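Long-range contacts in SusD superfamily protein (Bacteroides fragilis NCTC 9343, PDB 3NQP), which probably binds glycans at the outer membrane of this gut bacterium, as a lipoprotein of the SusD family: residues His32-Trp40 with Ile269-Asn280; Gln315-Gln325 with Ser352-Lys360. All coordinates share one frame; numbering follows the deposited sequence.

Contact 1. Residues His32-Trp40 with Ile269-Asn280. With EDO (1,2-ethanediol), chain F; EDO (1,2-ethanediol), chain G.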
loop_
_atom_site.group_PDB
_atom_site.type_symbol
_atom_site.label_atom_id
_atom_site.label_comp_id
_atom_site.label_asym_id
_atom_site.label_seq_id
_atom_site.Cartn_x
_atom_site.Cartn_y
_atom_site.Cartn_z
ATOM N N HIS A 32 -10.215 -4.805 -14.268
ATOM C CA HIS A 32 -9.378 -5.376 -13.209
ATOM C C HIS A 32 -7.905 -5.618 -13.622
ATOM O O HIS A 32 -7.012 -5.519 -12.806
ATOM C CB HIS A 32 -10.024 -6.630 -12.588
ATOM C CG HIS A 32 -11.157 -6.303 -11.674
ATOM N ND1 HIS A 32 -12.420 -5.985 -12.137
ATOM C CD2 HIS A 32 -11.202 -6.169 -10.328
ATOM C CE1 HIS A 32 -13.195 -5.683 -11.114
ATOM N NE2 HIS A 32 -12.487 -5.808 -10.002
ATOM N N LYS A 33 -7.659 -5.949 -14.884
ATOM C CA LYS A 33 -6.300 -6.201 -15.335
ATOM C C LYS A 33 -5.551 -4.855 -15.450
ATOM O O LYS A 33 -4.353 -4.784 -15.236
ATOM C CB LYS A 33 -6.279 -6.977 -16.650
ATOM C CG LYS A 33 -6.897 -8.415 -16.515
ATOM C CD LYS A 33 -6.549 -9.319 -17.677
ATOM C CE LYS A 33 -7.163 -10.752 -17.537
ATOM N NZ LYS A 33 -7.608 -11.125 -16.122
ATOM N N HIS A 34 -6.261 -3.791 -15.797
ATOM C CA HIS A 34 -5.643 -2.472 -15.855
ATOM C C HIS A 34 -5.351 -1.997 -14.442
ATOM O O HIS A 34 -4.396 -1.246 -14.214
ATOM C CB HIS A 34 -6.559 -1.463 -16.565
ATOM C CG HIS A 34 -6.511 -1.538 -18.060
ATOM N ND1 HIS A 34 -7.641 -1.437 -18.850
ATOM C CD2 HIS A 34 -5.474 -1.698 -18.914
ATOM C CE1 HIS A 34 -7.302 -1.537 -20.122
ATOM N NE2 HIS A 34 -5.993 -1.694 -20.191
ATOM N N LEU A 35 -6.182 -2.416 -13.489
ATOM C CA LEU A 35 -5.936 -2.101 -12.099
ATOM C C LEU A 35 -4.678 -2.883 -11.671
ATOM O O LEU A 35 -3.823 -2.321 -10.988
ATOM C CB LEU A 35 -7.114 -2.480 -11.211
ATOM C CG LEU A 35 -7.018 -2.264 -9.717
ATOM C CD1 LEU A 35 -6.986 -0.729 -9.439
ATOM C CD2 LEU A 35 -8.163 -2.961 -8.998
ATOM N N ARG A 36 -4.587 -4.163 -12.049
ATOM C CA ARG A 36 -3.390 -4.952 -11.757
ATOM C C ARG A 36 -2.135 -4.222 -12.265
ATOM O O ARG A 36 -1.109 -4.140 -11.564
ATOM C CB ARG A 36 -3.483 -6.322 -12.426
ATOM C CG ARG A 36 -2.242 -7.185 -12.311
ATOM C CD ARG A 36 -2.203 -8.289 -13.360
ATOM N NE ARG A 36 -2.112 -7.707 -14.693
ATOM C CZ ARG A 36 -2.589 -8.249 -15.798
ATOM N NH1 ARG A 36 -3.204 -9.427 -15.783
ATOM N NH2 ARG A 36 -2.449 -7.586 -16.924
ATOM N N ASP A 37 -2.218 -3.712 -13.490
ATOM C CA ASP A 37 -1.096 -3.021 -14.103
ATOM C C ASP A 37 -0.689 -1.735 -13.353
ATOM O O ASP A 37 0.434 -1.291 -13.488
ATOM C CB ASP A 37 -1.416 -2.644 -15.567
ATOM C CG ASP A 37 -1.529 -3.861 -16.493
ATOM O OD1 ASP A 37 -1.186 -4.987 -16.091
ATOM O OD2 ASP A 37 -2.009 -3.674 -17.616
ATOM N N ALA A 38 -1.595 -1.148 -12.585
ATOM C CA ALA A 38 -1.247 0.028 -11.734
ATOM C C ALA A 38 -0.860 -0.322 -10.306
ATOM O O ALA A 38 -0.572 0.582 -9.495
ATOM C CB ALA A 38 -2.401 1.010 -11.722
ATOM N N ALA A 39 -0.797 -1.614 -9.979
ATOM C CA ALA A 39 -0.544 -2.031 -8.603
ATOM C C ALA A 39 0.858 -1.663 -8.090
ATOM O O ALA A 39 1.022 -1.272 -6.931
ATOM C CB ALA A 39 -0.777 -3.522 -8.439
ATOM N N TRP A 40 1.867 -1.778 -8.934
ATOM C CA TRP A 40 3.223 -1.425 -8.488
ATOM C C TRP A 40 3.243 0.056 -8.146
ATOM O O TRP A 40 3.756 0.462 -7.106
ATOM C CB TRP A 40 4.242 -1.742 -9.574
ATOM C CG TRP A 40 5.646 -1.401 -9.205
ATOM C CD1 TRP A 40 6.273 -0.202 -9.412
ATOM C CD2 TRP A 40 6.619 -2.261 -8.588
ATOM N NE1 TRP A 40 7.558 -0.259 -8.977
ATOM C CE2 TRP A 40 7.805 -1.508 -8.460
ATOM C CE3 TRP A 40 6.596 -3.570 -8.132
ATOM C CZ2 TRP A 40 8.955 -2.034 -7.905
ATOM C CZ3 TRP A 40 7.746 -4.115 -7.587
ATOM C CH2 TRP A 40 8.908 -3.350 -7.475
ATOM N N ILE A 269 -4.725 -7.953 -5.745
ATOM C CA ILE A 269 -4.460 -7.981 -7.165
ATOM C C ILE A 269 -3.872 -9.360 -7.532
ATOM O O ILE A 269 -2.859 -9.763 -6.990
ATOM C CB ILE A 269 -3.441 -6.895 -7.555
ATOM C CG1 ILE A 269 -4.011 -5.479 -7.297
ATOM C CG2 ILE A 269 -2.953 -7.070 -8.998
ATOM C CD1 ILE A 269 -5.266 -5.123 -8.096
ATOM N N ARG A 270 -4.511 -10.045 -8.458
ATOM C CA ARG A 270 -4.093 -11.380 -8.941
ATOM C C ARG A 270 -2.992 -11.315 -9.991
ATOM O O ARG A 270 -3.167 -10.725 -11.066
ATOM C CB ARG A 270 -5.328 -12.124 -9.501
ATOM C CG ARG A 270 -5.085 -13.562 -10.073
ATOM C CD ARG A 270 -4.364 -14.496 -9.064
ATOM N NE ARG A 270 -4.961 -14.562 -7.725
ATOM C CZ ARG A 270 -6.013 -15.291 -7.392
ATOM N NH1 ARG A 270 -6.655 -16.034 -8.301
ATOM N NH2 ARG A 270 -6.464 -15.236 -6.155
ATOM N N PHE A 271 -1.839 -11.913 -9.659
ATOM C CA PHE A 271 -0.784 -12.171 -10.617
ATOM C C PHE A 271 -0.857 -13.682 -10.859
ATOM O O PHE A 271 -1.167 -14.433 -9.945
ATOM C CB PHE A 271 0.586 -11.675 -10.083
ATOM C CG PHE A 271 0.734 -10.155 -10.175
ATOM C CD1 PHE A 271 0.973 -9.533 -11.406
ATOM C CD2 PHE A 271 0.561 -9.360 -9.076
ATOM C CE1 PHE A 271 1.052 -8.154 -11.515
ATOM C CE2 PHE A 271 0.618 -7.999 -9.164
ATOM C CZ PHE A 271 0.873 -7.375 -10.394
ATOM N N LEU A 272 -0.656 -14.106 -12.104
ATOM C CA LEU A 272 -0.904 -15.496 -12.519
ATOM C C LEU A 272 0.170 -15.910 -13.509
ATOM O O LEU A 272 0.387 -15.223 -14.499
ATOM C CB LEU A 272 -2.295 -15.608 -13.166
ATOM C CG LEU A 272 -2.828 -16.950 -13.686
ATOM C CD1 LEU A 272 -2.960 -17.988 -12.539
ATOM C CD2 LEU A 272 -4.165 -16.756 -14.426
ATOM N N GLU A 273 0.897 -16.978 -13.195
ATOM C CA GLU A 273 1.880 -17.535 -14.127
ATOM C C GLU A 273 1.277 -17.673 -15.519
ATOM O O GLU A 273 0.132 -18.071 -15.681
ATOM C CB GLU A 273 2.395 -18.879 -13.645
ATOM C CG GLU A 273 3.469 -19.493 -14.524
ATOM C CD GLU A 273 4.029 -20.782 -13.942
ATOM O OE1 GLU A 273 3.603 -21.218 -12.862
ATOM O OE2 GLU A 273 4.932 -21.336 -14.554
ATOM N N GLY A 274 2.045 -17.271 -16.518
ATOM C CA GLY A 274 1.573 -17.307 -17.886
ATOM C C GLY A 274 0.683 -16.178 -18.317
ATOM O O GLY A 274 0.280 -16.152 -19.471
ATOM N N GLU A 275 0.366 -15.247 -17.420
ATOM C CA GLU A 275 -0.488 -14.093 -17.773
ATOM C C GLU A 275 0.205 -12.769 -17.400
ATOM O O GLU A 275 0.482 -11.945 -18.267
ATOM C CB GLU A 275 -1.842 -14.229 -17.091
ATOM C CG GLU A 275 -2.867 -13.109 -17.390
ATOM C CD GLU A 275 -4.229 -13.384 -16.721
ATOM O OE1 GLU A 275 -4.366 -13.167 -15.482
ATOM O OE2 GLU A 275 -5.170 -13.818 -17.419
ATOM N N ALA A 276 0.504 -12.582 -16.116
ATOM C CA ALA A 276 1.201 -11.383 -15.646
ATOM C C ALA A 276 1.888 -11.731 -14.350
ATOM O O ALA A 276 1.333 -12.474 -13.524
ATOM C CB ALA A 276 0.230 -10.246 -15.455
ATOM N N THR A 277 3.130 -11.266 -14.222
ATOM C CA THR A 277 3.938 -11.388 -13.020
ATOM C C THR A 277 4.422 -10.002 -12.583
ATOM O O THR A 277 4.294 -9.036 -13.314
ATOM C CB THR A 277 5.150 -12.359 -13.252
ATOM O OG1 THR A 277 5.952 -11.899 -14.342
ATOM C CG2 THR A 277 4.655 -13.792 -13.565
ATOM N N ASN A 278 4.938 -9.888 -11.367
ATOM C CA ASN A 278 5.287 -8.587 -10.824
ATOM C C ASN A 278 6.806 -8.480 -10.707
ATOM O O ASN A 278 7.543 -9.455 -11.000
ATOM C CB ASN A 278 4.543 -8.369 -9.507
ATOM C CG ASN A 278 4.851 -9.427 -8.470
ATOM O OD1 ASN A 278 6.015 -9.623 -8.131
ATOM N ND2 ASN A 278 3.798 -10.071 -7.916
ATOM N N SER A 279 7.256 -7.309 -10.286
ATOM C CA SER A 279 8.676 -6.983 -10.181
ATOM C C SER A 279 9.278 -7.197 -8.792
ATOM O O SER A 279 10.294 -6.592 -8.475
ATOM C CB SER A 279 8.830 -5.513 -10.607
ATOM O OG SER A 279 8.485 -5.387 -11.991
ATOM N N ASN A 280 8.725 -8.123 -8.000
ATOM C CA ASN A 280 9.232 -8.380 -6.664
ATOM C C ASN A 280 10.662 -8.967 -6.685
ATOM O O ASN A 280 11.392 -8.899 -5.666
ATOM C CB ASN A 280 8.252 -9.220 -5.821
ATOM C CG ASN A 280 7.041 -8.418 -5.332
ATOM O OD1 ASN A 280 6.940 -7.213 -5.611
ATOM N ND2 ASN A 280 6.088 -9.094 -4.622
HETATM C C1 EDO F . 4.507 -10.160 -17.817
HETATM O O1 EDO F . 4.062 -9.591 -16.545
HETATM C C2 EDO F . 5.587 -11.254 -17.786
HETATM O O2 EDO F . 5.443 -12.415 -16.879
HETATM C C1 EDO G . -7.913 -11.837 -12.544
HETATM O O1 EDO G . -6.888 -11.568 -13.523
HETATM C C2 EDO G . -8.677 -10.556 -12.235
HETATM O O2 EDO G . -9.358 -10.150 -13.431
HETATM O O HOH W 1 -2.856 -11.452 -13.756
#
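Arg36, on the last turn of helix 21-37, lies against Ile269 and Ala276, where an N-terminal helix meets a loop in the part of the chain matching the SusD family. Its CB rests on Ile269 CG2, and CG lies 3.4 Å from the same methyl, Ile269 CG2, while also meeting Phe271 CE1 obliquely. CD reaches Arg270 O. The chain then bends at chi3 (64°), laying the guanidinium against Ala276: Ala276 CB covers one face, 3.5 Å from Arg36 CZ, and Lys33 CB the opposite face. At the edge, NE and NH2 grip a single oxygen side-on, with Arg36 NH2 to Asp37 OD1 at 3.0 Å. The salt bridge from Arg36 NH1 to Glu275 OE1 is long, 3.9 Å; a water fills in, accepting from NH1 and donating to Glu275 OE1 and Arg270 O. Lys33 NZ makes an equally long bridge to Glu275 OE2 and donates to O1 of an ethanediol, probably from the crystallisation liquor, at 2.7 Å. Ile269 CD1 packs on Leu35 CG at 3.7 Å, and Ala39 CB touches Ile269 CG1. Ser279 CB sits over the six-membered ring of Trp40, a CH-pi contact. Glu275 and Ala276 form a classic beta bulge opposite Leu272, which sets both CB atoms on the helix side. Apolar contact at Ile269 and long or water-mediated charge pairing at Glu275 thus join helix to loop; the direct ion pair of Arg36 is with Asp37.

Contact 2. Residues Gln315-Gln325 with Ser352-Lys360. With EDO (1,2-ethanediol), chain E.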
loop_
_atom_site.group_PDB
_atom_site.type_symbol
_atom_site.label_atom_id
_atom_site.label_comp_id
_atom_site.label_asym_id
_atom_site.label_seq_id
_atom_site.Cartn_x
_atom_site.Cartn_y
_atom_site.Cartn_z
ATOM N N GLN A 315 18.880 -6.250 -7.395
ATOM C CA GLN A 315 18.682 -5.467 -6.182
ATOM C C GLN A 315 18.730 -3.990 -6.528
ATOM O O GLN A 315 19.759 -3.318 -6.412
ATOM C CB GLN A 315 19.683 -5.796 -5.061
ATOM C CG GLN A 315 19.147 -5.264 -3.708
ATOM C CD GLN A 315 19.980 -5.655 -2.535
ATOM O OE1 GLN A 315 21.198 -5.720 -2.651
ATOM N NE2 GLN A 315 19.340 -5.865 -1.363
ATOM N N THR A 316 17.586 -3.527 -6.998
ATOM C CA THR A 316 17.377 -2.141 -7.360
ATOM C C THR A 316 16.397 -1.417 -6.430
ATOM O O THR A 316 16.122 -0.257 -6.623
ATOM C CB THR A 316 16.910 -2.014 -8.869
ATOM O OG1 THR A 316 15.825 -2.899 -9.148
ATOM C CG2 THR A 316 18.093 -2.354 -9.836
ATOM N N TYR A 317 15.908 -2.106 -5.411
ATOM C CA TYR A 317 15.174 -1.523 -4.297
ATOM C C TYR A 317 15.656 -2.262 -3.052
ATOM O O TYR A 317 15.682 -3.517 -3.049
ATOM C CB TYR A 317 13.624 -1.735 -4.420
ATOM C CG TYR A 317 13.041 -1.042 -5.626
ATOM C CD1 TYR A 317 13.030 -1.671 -6.865
ATOM C CD2 TYR A 317 12.571 0.255 -5.557
ATOM C CE1 TYR A 317 12.567 -1.044 -7.997
ATOM C CE2 TYR A 317 12.092 0.887 -6.680
ATOM C CZ TYR A 317 12.075 0.232 -7.903
ATOM O OH TYR A 317 11.640 0.863 -9.038
ATOM N N GLU A 318 16.068 -1.522 -2.030
ATOM C CA GLU A 318 16.589 -2.126 -0.808
ATOM C C GLU A 318 16.293 -1.294 0.431
ATOM O O GLU A 318 16.648 -0.124 0.508
ATOM C CB GLU A 318 18.109 -2.297 -0.848
ATOM C CG GLU A 318 18.704 -3.168 0.362
ATOM C CD GLU A 318 20.219 -3.351 0.237
ATOM O OE1 GLU A 318 20.789 -2.864 -0.759
ATOM O OE2 GLU A 318 20.819 -4.038 1.102
ATOM N N TYR A 319 15.752 -1.947 1.446
ATOM C CA TYR A 319 15.536 -1.280 2.717
ATOM C C TYR A 319 16.826 -1.080 3.462
ATOM O O TYR A 319 17.713 -1.946 3.464
ATOM C CB TYR A 319 14.574 -2.064 3.582
ATOM C CG TYR A 319 13.175 -2.057 3.031
ATOM C CD1 TYR A 319 12.325 -1.003 3.290
ATOM C CD2 TYR A 319 12.715 -3.094 2.243
ATOM C CE1 TYR A 319 11.027 -0.969 2.752
ATOM C CE2 TYR A 319 11.381 -3.090 1.725
ATOM C CZ TYR A 319 10.575 -1.996 1.984
ATOM O OH TYR A 319 9.295 -1.927 1.487
ATOM N N ASN A 320 16.920 0.060 4.142
ATOM C CA ASN A 320 18.032 0.315 5.062
ATOM C C ASN A 320 18.018 -0.862 6.024
ATOM O O ASN A 320 16.949 -1.321 6.432
ATOM C CB ASN A 320 17.733 1.599 5.814
ATOM C CG ASN A 320 18.841 2.041 6.696
ATOM O OD1 ASN A 320 19.140 1.397 7.710
ATOM N ND2 ASN A 320 19.469 3.173 6.338
ATOM N N LYS A 321 19.187 -1.343 6.398
ATOM C CA LYS A 321 19.268 -2.561 7.206
ATOM C C LYS A 321 18.682 -2.422 8.631
ATOM O O LYS A 321 18.370 -3.421 9.287
ATOM C CB LYS A 321 20.728 -3.008 7.282
ATOM C CG LYS A 321 21.642 -2.095 8.090
ATOM C CD LYS A 321 23.089 -2.669 8.174
ATOM C CE LYS A 321 23.853 -2.371 6.831
ATOM N NZ LYS A 321 25.257 -2.861 6.840
ATOM N N ALA A 322 18.553 -1.194 9.103
ATOM C CA ALA A 322 17.816 -0.908 10.344
ATOM C C ALA A 322 16.363 -1.364 10.308
ATOM O O ALA A 322 15.768 -1.612 11.364
ATOM C CB ALA A 322 17.890 0.596 10.700
ATOM N N VAL A 323 15.772 -1.499 9.124
ATOM C CA VAL A 323 14.395 -1.977 9.037
ATOM C C VAL A 323 14.374 -3.436 9.521
ATOM O O VAL A 323 13.590 -3.802 10.393
ATOM C CB VAL A 323 13.845 -1.843 7.605
ATOM C CG1 VAL A 323 12.518 -2.521 7.437
ATOM C CG2 VAL A 323 13.713 -0.322 7.210
ATOM N N TYR A 324 15.242 -4.260 8.943
ATOM C CA TYR A 324 15.489 -5.640 9.442
ATOM C C TYR A 324 15.878 -5.707 10.931
ATOM O O TYR A 324 15.303 -6.486 11.715
ATOM C CB TYR A 324 16.531 -6.309 8.558
ATOM C CG TYR A 324 16.902 -7.757 8.896
ATOM C CD1 TYR A 324 16.056 -8.799 8.551
ATOM C CD2 TYR A 324 18.092 -8.070 9.553
ATOM C CE1 TYR A 324 16.384 -10.130 8.839
ATOM C CE2 TYR A 324 18.443 -9.427 9.845
ATOM C CZ TYR A 324 17.584 -10.442 9.472
ATOM O OH TYR A 324 17.873 -11.764 9.731
ATOM N N GLN A 325 16.829 -4.897 11.336
ATOM C CA GLN A 325 17.345 -4.947 12.720
ATOM C C GLN A 325 16.309 -4.499 13.752
ATOM O O GLN A 325 16.438 -4.831 14.928
ATOM C CB GLN A 325 18.580 -4.065 12.860
ATOM C CG GLN A 325 19.744 -4.531 12.038
ATOM C CD GLN A 325 20.881 -3.547 12.038
ATOM O OE1 GLN A 325 20.678 -2.340 11.895
ATOM N NE2 GLN A 325 22.086 -4.056 12.201
ATOM N N SER A 352 29.156 -9.844 9.905
ATOM C CA SER A 352 28.503 -8.557 10.128
ATOM C C SER A 352 27.410 -8.326 9.061
ATOM O O SER A 352 27.605 -8.622 7.883
ATOM C CB SER A 352 29.544 -7.427 10.130
ATOM O OG SER A 352 30.206 -7.394 8.877
ATOM N N LEU A 353 26.266 -7.829 9.488
ATOM C CA LEU A 353 25.137 -7.650 8.581
ATOM C C LEU A 353 25.522 -6.685 7.454
ATOM O O LEU A 353 25.970 -5.552 7.715
ATOM C CB LEU A 353 23.905 -7.097 9.328
ATOM C CG LEU A 353 22.630 -6.872 8.471
ATOM C CD1 LEU A 353 22.134 -8.269 7.909
ATOM C CD2 LEU A 353 21.520 -6.121 9.264
ATOM N N TYR A 354 25.302 -7.110 6.215
ATOM C CA TYR A 354 25.652 -6.290 5.049
ATOM C C TYR A 354 24.425 -5.796 4.261
ATOM O O TYR A 354 24.172 -4.601 4.157
ATOM C CB TYR A 354 26.599 -7.097 4.155
ATOM C CG TYR A 354 27.287 -6.327 3.046
ATOM C CD1 TYR A 354 26.654 -6.076 1.843
ATOM C CD2 TYR A 354 28.564 -5.812 3.219
ATOM C CE1 TYR A 354 27.291 -5.364 0.831
ATOM C CE2 TYR A 354 29.186 -5.125 2.224
ATOM C CZ TYR A 354 28.573 -4.903 1.021
ATOM O OH TYR A 354 29.238 -4.186 0.007
ATOM N N GLY A 355 23.647 -6.726 3.714
ATOM C CA GLY A 355 22.437 -6.374 2.988
ATOM C C GLY A 355 21.244 -7.194 3.453
ATOM O O GLY A 355 21.366 -8.112 4.254
ATOM N N THR A 356 20.078 -6.796 2.983
ATOM C CA THR A 356 18.869 -7.501 3.250
ATOM C C THR A 356 18.121 -7.571 1.934
ATOM O O THR A 356 18.275 -6.694 1.096
ATOM C CB THR A 356 18.026 -6.785 4.348
ATOM O OG1 THR A 356 17.660 -5.487 3.876
ATOM C CG2 THR A 356 18.807 -6.685 5.680
ATOM N N HIS A 357 17.269 -8.596 1.796
ATOM C CA HIS A 357 16.684 -9.006 0.538
ATOM C C HIS A 357 15.273 -9.570 0.808
ATOM O O HIS A 357 15.073 -10.353 1.733
ATOM C CB HIS A 357 17.610 -10.068 -0.103
ATOM C CG HIS A 357 19.064 -9.713 -0.047
ATOM N ND1 HIS A 357 19.698 -9.026 -1.057
ATOM C CD2 HIS A 357 20.016 -9.958 0.897
ATOM C CE1 HIS A 357 20.970 -8.835 -0.726
ATOM N NE2 HIS A 357 21.193 -9.417 0.443
ATOM N N VAL A 358 14.271 -9.093 0.065
ATOM C CA VAL A 358 12.898 -9.313 0.470
ATOM C C VAL A 358 12.349 -10.568 -0.171
ATOM O O VAL A 358 12.250 -10.665 -1.417
ATOM C CB VAL A 358 11.988 -8.069 0.131
ATOM C CG1 VAL A 358 10.531 -8.358 0.523
ATOM C CG2 VAL A 358 12.520 -6.810 0.883
ATOM N N ARG A 359 11.982 -11.533 0.685
ATOM C CA ARG A 359 11.387 -12.779 0.250
ATOM C C ARG A 359 9.922 -12.937 0.709
ATOM O O ARG A 359 9.374 -14.043 0.686
ATOM C CB ARG A 359 12.228 -13.950 0.769
ATOM C CG ARG A 359 12.357 -13.986 2.269
ATOM C CD ARG A 359 12.894 -15.355 2.724
ATOM N NE ARG A 359 13.559 -15.225 4.009
ATOM C CZ ARG A 359 14.484 -16.078 4.443
ATOM N NH1 ARG A 359 14.798 -17.107 3.674
ATOM N NH2 ARG A 359 15.089 -15.893 5.624
ATOM N N LYS A 360 9.299 -11.819 1.088
ATOM C CA LYS A 360 7.945 -11.793 1.639
ATOM C C LYS A 360 6.906 -12.366 0.707
ATOM O O LYS A 360 5.989 -13.046 1.167
ATOM C CB LYS A 360 7.541 -10.348 1.959
ATOM C CG LYS A 360 6.240 -10.221 2.790
ATOM C CD LYS A 360 6.042 -8.791 3.306
ATOM C CE LYS A 360 4.679 -8.620 3.974
ATOM N NZ LYS A 360 4.591 -7.333 4.695
HETATM C C1 EDO E . 28.370 -2.343 5.379
HETATM O O1 EDO E . 27.922 -3.207 6.422
HETATM C C2 EDO E . 27.628 -2.566 4.055
HETATM O O2 EDO E . 26.272 -2.087 4.084
HETATM O O HOH W 2 19.797 -3.591 3.631
HETATM O O HOH W 3 22.435 -2.416 3.614
HETATM O O HOH W 4 15.793 -4.830 1.533
HETATM O O HOH W 5 16.191 -3.987 6.093
#
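The short helix 321-325 and the extended segment leading into it pack on strand 351-358 of a two-stranded antiparallel sheet, the axes of 321-325 and 352-358 lying 82° apart and 8.4 Å at closest approach. Lys321 reaches along the strand: its CB touches Leu353 CD2, and a bend at chi3 (79°) brings the amine to the backbone, where Lys321 NZ donates to Leu353 O at 2.9 Å and weakly to Tyr354 O. An ethanediol, probably from the crystallisation liquor, also accepts from NZ through O2 and lays C2 over one face of the Tyr354 ring. Leu353 CD2 is enclosed by Lys321, Gln325 and Tyr324, with Gln325 NE2 at 3.6 Å from Leu353 CD2 and both polar chains running past the leucine in opposite directions to it. Thr356 turns CG2 to Tyr324 CB, 3.7 Å away, while its OG1 bonds three waters.

Those waters fill the angle where the chain enters the helix, whose N-cap is Asn320: Asn320 OD1 accepts from Ala322 N on a lone pair in the carbonyl plane. One water links Thr356 OG1 to Asn320 O and Tyr324 N, another to Tyr319 N, and the third to Glu318 OE2 and Tyr319 O.

Tyr354 and Gly355 form a classic beta bulge opposite Ser341. Beside it, Glu318 OE2 lies 3.4 Å from Gly355 CA and accepts a weak bond from Thr356 N; Ser60 also holds this oxygen. Gln315, extended and fixed by Asp61 through OE1, crosses His357 at about a right angle, its NE2 2.8 Å from Thr356 O. His357 NE2 is bound to Ser341 on the partner strand. Val358 CG2 meets the edge of the Tyr319 ring, 4.0 Å from Tyr319 CD2, and the phenol hydroxyl bonds to Glu48.

Contact 1 joins the N-terminal helices to residues 269-280, whereas both halves of contact 2 belong to the later part of the chain; the two follow one another in sequence, with centres about 24 Å apart. They nevertheless touch directly, Trp40 CZ2 lying 3.7 Å from Tyr317 CE1, so the indole under Ser279 CB also packs against 315-325. Thr282 also bridges the two: its hydroxyl donates to Ser279 O, and its backbone bonds Thr316 and Tyr317. Helix 39-48 likewise reaches both, through Trp40 in contact 1 and through Glu48, which binds Tyr319. The ethanediols at each contact probably come from the crystallisation liquor and do not by themselves locate a glycan site.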